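Local coordinates for protein glycerol trinitrate reductase (Agrobacterium tumefaciens, PDB 5EPD) that probably binds FMN and, as an Old Yellow Enzyme family glycerol trinitrate reductase, is thought to reduce substrates with electrons from NADH or NADPH, at residues Leu166-Leu171 / Asn212-Thr217; Tyr201-Phe206 / Ala226-Glu231; Thr245-Ser250 / Ala280-Val285; Gln266-Val271 / Gly301-Arg306. All coordinates share one frame; numbering follows the deposited sequence.

Contact 1. Residues Leu166-Leu171 / Asn212-Thr217; sequences LELEEL and NMRTDT
Arg214 reaches across to Leu166 and carries most of this contact; within its own loop its backbone N is held by Asn212 OD1, which closes an Asx turn. The arginine side chain runs out and then bends at chi3 (82°), which turns the guanidinium end-on to the Leu166 carbonyl. Arg214 NH1 gives Leu166 O a bond of 2.9 Å in the carbonyl plane, on a lone pair, and Arg214 NH2 adds a second at 3.1 Å, so one oxygen takes both N-H groups almost exactly in the guanidinium plane. NH1 also serves Pro142 O.

Two residues on, Asp216 grips the same guanidinium side-on. Its OD2 meets Arg214 NH2 at 2.7 Å through the syn lone pair, while OD1 takes NE at 3.1 Å; this salt bridge fixes the rotation of the group and probably offsets part of its charge. The methyl Leu168 CD1 also lies against Asp216 OD2, 3.4 Å away, the two side chains sliding past each other in opposite directions. Thr217 OG1 touches that methyl too, at 3.8 Å.

It is a surface contact between two loops at the periphery of a TIM barrel, in which one carbonyl oxygen accepts both N-H groups of an arginine and a salt bridge backs it.

Contact 2. Residues Tyr201-Phe206 / Ala226-Glu231; sequences YLLEQF and ARLMLE
Leu202 meets Leu228 at the start of helix 202-206, its CD2 lying 4.3 Å from Leu228 CD2, a light touch at the margin of the contact. Leu203 does more. Its CD2 methyl comes to 3.8 Å from Leu228 CD2, and the two leucine side chains cross at about a right angle. The methionine beyond is reached on the backbone side: Met229 leaves its helix with CG anti to the backbone N (chi1 -175°), runs straight to the sulfur and then bends at chi3, which lays the CE methyl 3.8 Å from Leu203 O. A water also sits at that carbonyl, donating to Leu203 O over 3.0 Å and accepting a long, weak bond from Met229 N.

The CB of Glu204 points away from the partner helix, and its carboxylate pairs with Lys208. One turn after Leu202, Phe206 offers a ring face to Leu228. CD2 of Leu228 stands 3.7 Å from the ring centroid of Phe206 and 21° off the normal, a CH-pi contact displaced toward the CD1-CE1 side. That single methyl thus fits among Leu202, Leu203 and Phe206. The short helical segments run 138° apart, 8.5 Å at closest approach, and helix 171-187 flanks the cluster through Val175, Phe178 and Leu171.

With leucine methyls, a ring face and the methionine methyl as partners, cohesion here is dispersive and hydrophobic; the one polar link between the two backbones passes through a water.

Contact 3. Residues Thr245-Ser250 / Ala280-Val285; sequences TGIRIS and AYIHVV
Ile249 N bonds to His283 O at 2.8 Å, and His283 N bonds to Ile247 O at the same length. Ile247 N to Tyr281 O and Val285 N to Ile249 O extend the ladder, as expected for parallel strands. The two segments diverge by only 21°.

On the face carrying Arg248, Tyr281 and His283, the side chains lie close over one another and over the backbone. Tyr281 lays its ring over Gly246, whose CA sits 3.6 Å from the centroid and 8° off the normal, a CH-pi contact. Arg248 and His283 lie side by side and point the same way: Arg248 NE stands 3.4 Å above the imidazole plane of His283, over its centre, with the guanidinium steeply inclined to that ring. Val285 CG2 then covers one face of the guanidinium, 3.8 Å from Arg248 CZ. Both Tyr281 OH and His283 ND1 reach Glu194 OE2, which ties them to strand 193-196.

The other face is aliphatic, with Ile247 CG2 against Ile282 CG2 at 3.8 Å and Ile249 CG1 beside Val284 CG2. Helix 263-276, the crossover of this beta-alpha-beta unit, packs there through Leu274 and Val271, and helix 227-240 adds Met229 and Thr233. In the closed barrel the pair lies between strands 193-196 and 310-313.

Contact 4. Residues Gln266-Val271 / Gly301-Arg306; sequences QYDYIV and GSLRRR
With chi1 at 176°, Ser302 swings OG away from its backbone N and toward the neighbouring helix, while Asp268 places its carboxylate beside its own backbone N; between them these rotations bring Ser302 OG to 2.6 Å from Asp268 OD1. The serine donates, and it comes from well above the carboxylate plane, 53° out of it. Arg306 reaches the same spot from one turn later, its chain extended from CG to NE. Arg306 NE bonds to Ser302 OG at 2.9 Å, with the oxygen close to the guanidinium plane; the hydroxyl therefore accepts from Arg306 and donates to Asp268. The salt bridge from Arg306 NE to Asp268 OD1 is longer, at 3.3 Å. Asp268 CB lies over one face of the guanidinium.

These are neighbouring outer helices of the TIM barrel, 263-276 and 300-306; their short segments run 15° from parallel with the axes 9.3 Å apart, and strand 281-284 lies between them in the chain.

Toward the barrel aliphatic side chains take over: Leu303 CD2 touches Val271 CG2 at 3.9 Å, the two side chains crossing at about a right angle, and also packs on the Tyr267 carbonyl. Val271 presents its other methyl, CG1, to Leu303 O and to Arg306 CB, the latter 3.8 Å away. Two outside residues extend the polar cluster: Gln264 NE2 donates to Asp268 OD1, and Asp272 forms a second salt bridge with Arg306 through NH1.

In the fold
The four contacts run from a peripheral loop to the strand wall of one TIM barrel. Contact 1 is at the surface, its centre 24 Å from that of the chain, and joins contact 2, about 11 Å away between centres, through the bonds Asn212 to Phe206 and Thr217 to Arg227; the segments of these two alternate along the chain. Contact 2 closes before contact 3 opens, and Met229 of helix 227-240 packs on Ile247. Contacts 3 and 4 interleave, since helix 263-276 connects strands 245-249 and 281-284; Ile249 meets Tyr267, Val271 and Leu303. Ala226 also packs on Ile270, linking contacts 2 and 4. Strand wall, helical layer and outer loops are thus joined in one continuous packing.

Contact 1. Residues Leu166-Leu171 / Asn212-Thr217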
# COMPACT_ATOMS: atom_id res chain seq x y z
N LEU A 166 -7.27 14.21 16.29
CA LEU A 166 -8.32 13.26 16.71
C LEU A 166 -8.50 13.18 18.21
O LEU A 166 -7.54 13.11 18.96
CB LEU A 166 -8.01 11.86 16.23
CG LEU A 166 -8.28 11.68 14.75
CD1 LEU A 166 -7.42 10.52 14.22
CD2 LEU A 166 -9.78 11.48 14.47
N GLU A 167 -9.76 13.17 18.64
CA GLU A 167 -10.09 12.91 20.04
C GLU A 167 -9.70 11.47 20.33
O GLU A 167 -9.97 10.56 19.51
CB GLU A 167 -11.60 13.12 20.32
CG GLU A 167 -12.17 14.50 19.98
CD GLU A 167 -11.42 15.63 20.67
OE1 GLU A 167 -10.84 15.41 21.76
OE2 GLU A 167 -11.40 16.75 20.13
N LEU A 168 -9.06 11.26 21.48
CA LEU A 168 -8.73 9.92 21.98
C LEU A 168 -9.90 8.95 21.78
O LEU A 168 -9.72 7.78 21.39
CB LEU A 168 -8.37 9.98 23.46
CG LEU A 168 -7.88 8.66 24.08
CD1 LEU A 168 -6.41 8.46 23.74
CD2 LEU A 168 -8.08 8.65 25.58
N GLU A 169 -11.11 9.45 22.03
CA GLU A 169 -12.32 8.63 21.94
C GLU A 169 -12.56 8.06 20.54
O GLU A 169 -13.12 6.97 20.42
CB GLU A 169 -13.56 9.43 22.37
CG GLU A 169 -13.64 9.76 23.86
CD GLU A 169 -12.49 10.63 24.37
OE1 GLU A 169 -12.23 11.71 23.78
OE2 GLU A 169 -11.84 10.22 25.36
N GLU A 170 -12.14 8.78 19.48
CA GLU A 170 -12.44 8.36 18.08
C GLU A 170 -11.58 7.16 17.58
O GLU A 170 -11.95 6.44 16.63
CB GLU A 170 -12.25 9.54 17.13
CG GLU A 170 -13.14 10.74 17.44
CD GLU A 170 -12.77 11.97 16.61
OE1 GLU A 170 -11.99 12.80 17.10
OE2 GLU A 170 -13.25 12.11 15.45
N LEU A 171 -10.45 6.94 18.24
CA LEU A 171 -9.42 6.05 17.75
C LEU A 171 -9.93 4.63 17.61
O LEU A 171 -9.74 4.03 16.57
CB LEU A 171 -8.18 6.11 18.64
CG LEU A 171 -7.48 7.47 18.72
CD1 LEU A 171 -6.14 7.31 19.43
CD2 LEU A 171 -7.26 8.10 17.35
N ASN A 212 3.50 13.68 15.27
CA ASN A 212 2.72 13.33 16.45
C ASN A 212 3.21 14.11 17.66
O ASN A 212 4.23 13.75 18.28
CB ASN A 212 2.76 11.82 16.73
CG ASN A 212 1.84 11.41 17.87
OD1 ASN A 212 1.45 12.22 18.73
ND2 ASN A 212 1.49 10.14 17.90
N MET A 213 2.49 15.18 17.99
CA MET A 213 2.79 15.99 19.16
C MET A 213 1.87 15.69 20.37
O MET A 213 1.92 16.38 21.37
CB MET A 213 2.79 17.50 18.79
CG MET A 213 4.19 18.16 18.68
SD MET A 213 4.81 18.52 17.01
CE MET A 213 6.59 18.61 17.28
N ARG A 214 1.08 14.62 20.30
CA ARG A 214 0.18 14.26 21.39
C ARG A 214 0.91 13.94 22.72
O ARG A 214 2.07 13.49 22.75
CB ARG A 214 -0.64 13.04 21.02
CG ARG A 214 -1.49 13.15 19.76
CD ARG A 214 -2.05 11.78 19.41
NE ARG A 214 -3.25 11.49 20.20
CZ ARG A 214 -4.47 11.95 19.93
NH1 ARG A 214 -4.68 12.71 18.86
NH2 ARG A 214 -5.49 11.63 20.71
N THR A 215 0.18 14.13 23.81
CA THR A 215 0.69 13.86 25.17
C THR A 215 -0.14 12.81 25.91
O THR A 215 0.11 12.56 27.09
CB THR A 215 0.61 15.13 26.03
OG1 THR A 215 -0.77 15.52 26.13
CG2 THR A 215 1.45 16.25 25.40
N ASP A 216 -1.13 12.23 25.22
CA ASP A 216 -1.96 11.15 25.76
C ASP A 216 -1.28 9.84 25.43
O ASP A 216 -0.09 9.85 25.09
CB ASP A 216 -3.39 11.25 25.23
CG ASP A 216 -3.52 10.95 23.72
OD1 ASP A 216 -2.59 10.40 23.07
OD2 ASP A 216 -4.59 11.26 23.18
N THR A 217 -2.00 8.71 25.51
CA THR A 217 -1.39 7.38 25.36
C THR A 217 -0.96 7.02 23.93
O THR A 217 -0.28 6.01 23.72
CB THR A 217 -2.31 6.24 25.88
OG1 THR A 217 -3.65 6.45 25.42
CG2 THR A 217 -2.30 6.18 27.41

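Contact 2. Residues Tyr201-Phe206 / Ala226-Glu231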
# COMPACT_ATOMS: atom_id res chain seq x y z
N TYR A 201 1.00 8.75 5.73
CA TYR A 201 -0.45 8.67 5.96
C TYR A 201 -0.72 8.38 7.43
O TYR A 201 0.22 8.40 8.23
CB TYR A 201 -1.04 7.65 5.01
CG TYR A 201 -0.80 8.04 3.56
CD1 TYR A 201 -1.37 9.21 3.03
CD2 TYR A 201 0.03 7.29 2.73
CE1 TYR A 201 -1.15 9.59 1.73
CE2 TYR A 201 0.25 7.67 1.42
CZ TYR A 201 -0.35 8.82 0.92
OH TYR A 201 -0.12 9.20 -0.37
N LEU A 202 -1.99 8.13 7.80
CA LEU A 202 -2.45 8.26 9.20
C LEU A 202 -1.54 7.56 10.19
O LEU A 202 -1.09 8.15 11.21
CB LEU A 202 -3.88 7.73 9.37
CG LEU A 202 -4.49 7.91 10.77
CD1 LEU A 202 -4.59 9.38 11.18
CD2 LEU A 202 -5.86 7.28 10.87
N LEU A 203 -1.27 6.30 9.91
CA LEU A 203 -0.64 5.47 10.92
C LEU A 203 0.82 5.89 11.12
O LEU A 203 1.33 5.76 12.24
CB LEU A 203 -0.76 3.97 10.57
CG LEU A 203 -2.16 3.46 10.22
CD1 LEU A 203 -2.18 1.97 9.87
CD2 LEU A 203 -3.14 3.79 11.34
N GLU A 204 1.48 6.36 10.06
CA GLU A 204 2.85 6.86 10.14
C GLU A 204 2.86 8.25 10.81
O GLU A 204 3.83 8.62 11.52
CB GLU A 204 3.54 6.93 8.77
CG GLU A 204 5.01 7.41 8.86
CD GLU A 204 5.73 7.58 7.52
OE1 GLU A 204 5.46 8.56 6.79
OE2 GLU A 204 6.62 6.75 7.24
N GLN A 205 1.79 9.02 10.61
CA GLN A 205 1.70 10.33 11.25
C GLN A 205 1.79 10.13 12.76
O GLN A 205 2.37 10.94 13.45
CB GLN A 205 0.39 11.03 10.90
CG GLN A 205 0.37 11.70 9.55
CD GLN A 205 -1.04 11.77 8.99
OE1 GLN A 205 -1.99 12.15 9.69
NE2 GLN A 205 -1.18 11.41 7.72
N PHE A 206 1.17 9.05 13.24
CA PHE A 206 1.19 8.69 14.66
C PHE A 206 2.56 8.18 15.08
O PHE A 206 3.05 8.53 16.15
CB PHE A 206 0.12 7.62 14.98
CG PHE A 206 -1.23 8.19 15.37
CD1 PHE A 206 -2.16 8.56 14.40
CD2 PHE A 206 -1.57 8.36 16.72
CE1 PHE A 206 -3.40 9.07 14.76
CE2 PHE A 206 -2.81 8.88 17.07
CZ PHE A 206 -3.73 9.22 16.10
N ALA A 226 3.68 4.32 18.46
CA ALA A 226 3.51 3.07 17.75
C ALA A 226 2.16 2.39 18.01
O ALA A 226 1.85 1.40 17.34
CB ALA A 226 4.64 2.12 18.13
N ARG A 227 1.36 2.92 18.93
CA ARG A 227 0.15 2.20 19.42
C ARG A 227 -0.95 2.06 18.40
O ARG A 227 -1.58 1.02 18.33
CB ARG A 227 -0.44 2.86 20.68
CG ARG A 227 -1.57 2.04 21.33
CD ARG A 227 -2.06 2.68 22.63
NE ARG A 227 -0.97 3.29 23.42
CZ ARG A 227 -0.08 2.62 24.18
NH1 ARG A 227 -0.10 1.29 24.26
NH2 ARG A 227 0.86 3.27 24.87
N LEU A 228 -1.24 3.10 17.64
CA LEU A 228 -2.33 2.97 16.68
C LEU A 228 -1.97 1.94 15.61
O LEU A 228 -2.76 1.03 15.34
CB LEU A 228 -2.71 4.30 16.05
CG LEU A 228 -3.96 4.31 15.17
CD1 LEU A 228 -5.19 3.95 15.98
CD2 LEU A 228 -4.11 5.67 14.51
N MET A 229 -0.76 2.05 15.04
CA MET A 229 -0.34 1.12 13.97
C MET A 229 -0.48 -0.33 14.41
O MET A 229 -1.02 -1.16 13.68
CB MET A 229 1.12 1.40 13.52
CG MET A 229 1.61 0.57 12.32
SD MET A 229 3.31 0.93 11.83
CE MET A 229 3.16 2.63 11.25
N LEU A 230 0.02 -0.62 15.62
CA LEU A 230 -0.00 -1.96 16.16
C LEU A 230 -1.42 -2.41 16.51
O LEU A 230 -1.78 -3.56 16.26
CB LEU A 230 0.91 -2.03 17.40
CG LEU A 230 2.41 -1.79 17.17
CD1 LEU A 230 3.11 -1.79 18.52
CD2 LEU A 230 3.02 -2.82 16.23
N GLU A 231 -2.23 -1.51 17.06
CA GLU A 231 -3.64 -1.82 17.33
C GLU A 231 -4.37 -2.14 16.07
O GLU A 231 -5.20 -3.06 16.04
CB GLU A 231 -4.34 -0.67 18.05
CG GLU A 231 -4.06 -0.69 19.55
CD GLU A 231 -4.61 0.51 20.28
OE1 GLU A 231 -5.26 1.35 19.62
OE2 GLU A 231 -4.39 0.61 21.51
O HOH W 1 1.42 4.65 14.99

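Contact 3. Residues Thr245-Ser250 / Ala280-Val285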
# COMPACT_ATOMS: atom_id res chain seq x y z
N THR A 245 -2.53 -11.23 6.71
CA THR A 245 -2.20 -9.85 7.06
C THR A 245 -0.73 -9.51 6.74
O THR A 245 0.18 -10.26 7.08
CB THR A 245 -2.47 -9.56 8.55
OG1 THR A 245 -3.82 -9.91 8.86
CG2 THR A 245 -2.26 -8.07 8.88
N GLY A 246 -0.54 -8.38 6.06
CA GLY A 246 0.77 -7.79 5.87
C GLY A 246 0.67 -6.33 6.27
O GLY A 246 -0.43 -5.81 6.46
N ILE A 247 1.82 -5.68 6.40
CA ILE A 247 1.86 -4.25 6.61
C ILE A 247 3.00 -3.72 5.75
O ILE A 247 4.01 -4.43 5.53
CB ILE A 247 2.07 -3.93 8.11
CG1 ILE A 247 1.97 -2.44 8.38
CG2 ILE A 247 3.41 -4.45 8.61
CD1 ILE A 247 2.04 -2.10 9.84
N ARG A 248 2.83 -2.48 5.26
CA ARG A 248 3.93 -1.72 4.62
C ARG A 248 4.41 -0.61 5.57
O ARG A 248 3.59 0.07 6.15
CB ARG A 248 3.43 -1.07 3.33
CG ARG A 248 4.52 -0.47 2.44
CD ARG A 248 3.97 0.05 1.11
NE ARG A 248 4.84 -0.30 -0.03
CZ ARG A 248 4.98 0.42 -1.15
NH1 ARG A 248 4.32 1.55 -1.31
NH2 ARG A 248 5.80 -0.00 -2.13
N ILE A 249 5.74 -0.43 5.68
CA ILE A 249 6.36 0.68 6.42
C ILE A 249 7.49 1.32 5.63
O ILE A 249 8.08 0.71 4.74
CB ILE A 249 6.96 0.23 7.78
CG1 ILE A 249 8.09 -0.77 7.55
CG2 ILE A 249 5.87 -0.35 8.66
CD1 ILE A 249 8.77 -1.32 8.79
N SER A 250 7.80 2.55 5.99
CA SER A 250 8.83 3.34 5.33
C SER A 250 9.61 4.10 6.42
O SER A 250 9.31 5.29 6.67
CB SER A 250 8.16 4.33 4.37
OG SER A 250 7.27 5.23 5.06
N ALA A 280 1.95 -12.42 8.50
CA ALA A 280 2.58 -13.03 7.33
C ALA A 280 3.80 -12.26 6.79
O ALA A 280 4.78 -12.88 6.38
CB ALA A 280 1.55 -13.21 6.22
N TYR A 281 3.76 -10.92 6.76
CA TYR A 281 4.87 -10.18 6.16
C TYR A 281 4.94 -8.71 6.50
O TYR A 281 3.93 -8.07 6.78
CB TYR A 281 4.84 -10.34 4.63
CG TYR A 281 3.81 -9.51 3.88
CD1 TYR A 281 4.00 -8.16 3.65
CD2 TYR A 281 2.65 -10.11 3.37
CE1 TYR A 281 3.07 -7.41 2.94
CE2 TYR A 281 1.72 -9.37 2.64
CZ TYR A 281 1.93 -8.02 2.43
OH TYR A 281 1.01 -7.28 1.73
N ILE A 282 6.17 -8.18 6.43
CA ILE A 282 6.39 -6.75 6.39
C ILE A 282 6.90 -6.38 5.00
O ILE A 282 7.60 -7.14 4.34
CB ILE A 282 7.35 -6.23 7.50
CG1 ILE A 282 8.72 -6.93 7.44
CG2 ILE A 282 6.71 -6.39 8.88
CD1 ILE A 282 9.73 -6.35 8.41
N HIS A 283 6.50 -5.19 4.56
CA HIS A 283 6.84 -4.65 3.25
C HIS A 283 7.56 -3.31 3.51
O HIS A 283 6.95 -2.33 3.95
CB HIS A 283 5.54 -4.46 2.45
CG HIS A 283 5.73 -3.99 1.04
ND1 HIS A 283 4.71 -4.05 0.11
CD2 HIS A 283 6.81 -3.48 0.39
CE1 HIS A 283 5.15 -3.59 -1.05
NE2 HIS A 283 6.42 -3.23 -0.90
N VAL A 284 8.85 -3.27 3.23
CA VAL A 284 9.65 -2.14 3.66
C VAL A 284 10.11 -1.34 2.45
O VAL A 284 10.77 -1.87 1.55
CB VAL A 284 10.85 -2.58 4.54
CG1 VAL A 284 11.66 -1.37 5.02
CG2 VAL A 284 10.37 -3.41 5.74
N VAL A 285 9.72 -0.06 2.45
CA VAL A 285 10.19 0.93 1.50
C VAL A 285 11.55 1.38 2.04
O VAL A 285 11.62 2.01 3.11
CB VAL A 285 9.20 2.11 1.43
CG1 VAL A 285 9.74 3.19 0.51
CG2 VAL A 285 7.81 1.65 0.99

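Contact 4. Residues Gln266-Val271 / Gly301-Arg306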
# COMPACT_ATOMS: atom_id res chain seq x y z
N GLN A 266 12.47 3.60 16.77
CA GLN A 266 11.03 3.57 16.49
C GLN A 266 10.65 2.29 15.77
O GLN A 266 9.62 1.66 16.12
CB GLN A 266 10.62 4.80 15.67
CG GLN A 266 9.12 4.99 15.49
CD GLN A 266 8.36 5.21 16.79
OE1 GLN A 266 8.44 6.30 17.41
NE2 GLN A 266 7.60 4.19 17.21
N TYR A 267 11.45 1.91 14.76
CA TYR A 267 11.03 0.82 13.83
C TYR A 267 11.56 -0.56 14.23
O TYR A 267 10.98 -1.56 13.83
CB TYR A 267 11.31 1.17 12.36
CG TYR A 267 10.25 2.11 11.80
CD1 TYR A 267 10.34 3.49 11.99
CD2 TYR A 267 9.13 1.61 11.13
CE1 TYR A 267 9.35 4.35 11.54
CE2 TYR A 267 8.14 2.46 10.67
CZ TYR A 267 8.25 3.83 10.88
OH TYR A 267 7.29 4.70 10.45
N ASP A 268 12.63 -0.59 15.03
CA ASP A 268 13.03 -1.82 15.73
C ASP A 268 11.91 -2.25 16.68
O ASP A 268 11.56 -3.44 16.75
CB ASP A 268 14.30 -1.62 16.56
CG ASP A 268 15.54 -1.51 15.73
OD1 ASP A 268 15.51 -1.84 14.52
OD2 ASP A 268 16.56 -1.09 16.29
N TYR A 269 11.38 -1.27 17.43
CA TYR A 269 10.24 -1.51 18.32
C TYR A 269 9.01 -2.05 17.58
O TYR A 269 8.48 -3.13 17.92
CB TYR A 269 9.85 -0.24 19.08
CG TYR A 269 8.66 -0.49 19.99
CD1 TYR A 269 8.83 -1.16 21.21
CD2 TYR A 269 7.35 -0.12 19.62
CE1 TYR A 269 7.75 -1.43 22.04
CE2 TYR A 269 6.26 -0.39 20.46
CZ TYR A 269 6.47 -1.05 21.68
OH TYR A 269 5.42 -1.33 22.55
N ILE A 270 8.57 -1.29 16.57
CA ILE A 270 7.41 -1.65 15.73
C ILE A 270 7.57 -3.03 15.11
O ILE A 270 6.62 -3.83 15.13
CB ILE A 270 7.13 -0.57 14.64
CG1 ILE A 270 6.41 0.63 15.27
CG2 ILE A 270 6.25 -1.13 13.51
CD1 ILE A 270 6.67 1.95 14.57
N VAL A 271 8.73 -3.34 14.55
CA VAL A 271 8.91 -4.68 13.92
C VAL A 271 8.96 -5.80 14.97
O VAL A 271 8.40 -6.86 14.73
CB VAL A 271 10.10 -4.73 12.93
CG1 VAL A 271 10.40 -6.17 12.48
CG2 VAL A 271 9.79 -3.87 11.70
N GLY A 301 18.81 -4.46 8.17
CA GLY A 301 19.18 -5.79 8.64
C GLY A 301 18.63 -6.05 10.03
O GLY A 301 18.27 -7.20 10.35
N SER A 302 18.56 -4.99 10.85
CA SER A 302 17.93 -5.05 12.16
C SER A 302 16.49 -5.51 12.01
O SER A 302 16.08 -6.45 12.69
CB SER A 302 17.98 -3.68 12.86
OG SER A 302 17.29 -3.68 14.12
N LEU A 303 15.74 -4.85 11.13
CA LEU A 303 14.31 -5.14 10.93
C LEU A 303 14.10 -6.53 10.38
O LEU A 303 13.22 -7.30 10.83
CB LEU A 303 13.65 -4.12 9.97
CG LEU A 303 13.75 -2.63 10.31
CD1 LEU A 303 12.86 -1.84 9.37
CD2 LEU A 303 13.40 -2.35 11.76
N ARG A 304 14.90 -6.83 9.36
CA ARG A 304 15.02 -8.17 8.79
C ARG A 304 15.28 -9.26 9.85
O ARG A 304 14.65 -10.32 9.84
CB ARG A 304 16.14 -8.17 7.75
CG ARG A 304 16.44 -9.51 7.13
CD ARG A 304 15.18 -10.21 6.67
NE ARG A 304 15.42 -11.09 5.55
CZ ARG A 304 14.59 -12.06 5.15
NH1 ARG A 304 13.46 -12.29 5.81
NH2 ARG A 304 14.91 -12.80 4.09
N ARG A 305 16.22 -9.00 10.76
CA ARG A 305 16.50 -9.93 11.84
C ARG A 305 15.31 -10.10 12.80
O ARG A 305 14.97 -11.21 13.19
CB ARG A 305 17.73 -9.47 12.61
CG ARG A 305 19.02 -10.04 12.06
CD ARG A 305 20.23 -9.56 12.84
NE ARG A 305 21.01 -8.64 12.02
CZ ARG A 305 21.16 -7.33 12.26
NH1 ARG A 305 21.89 -6.61 11.41
NH2 ARG A 305 20.62 -6.75 13.32
N ARG A 306 14.68 -8.99 13.16
CA ARG A 306 13.60 -8.99 14.13
C ARG A 306 12.35 -9.67 13.63
O ARG A 306 11.57 -10.17 14.42
CB ARG A 306 13.24 -7.56 14.51
CG ARG A 306 14.32 -6.92 15.33
CD ARG A 306 14.10 -5.42 15.46
NE ARG A 306 15.33 -4.80 15.93
CZ ARG A 306 15.76 -4.86 17.19
NH1 ARG A 306 15.06 -5.48 18.12
NH2 ARG A 306 16.89 -4.26 17.50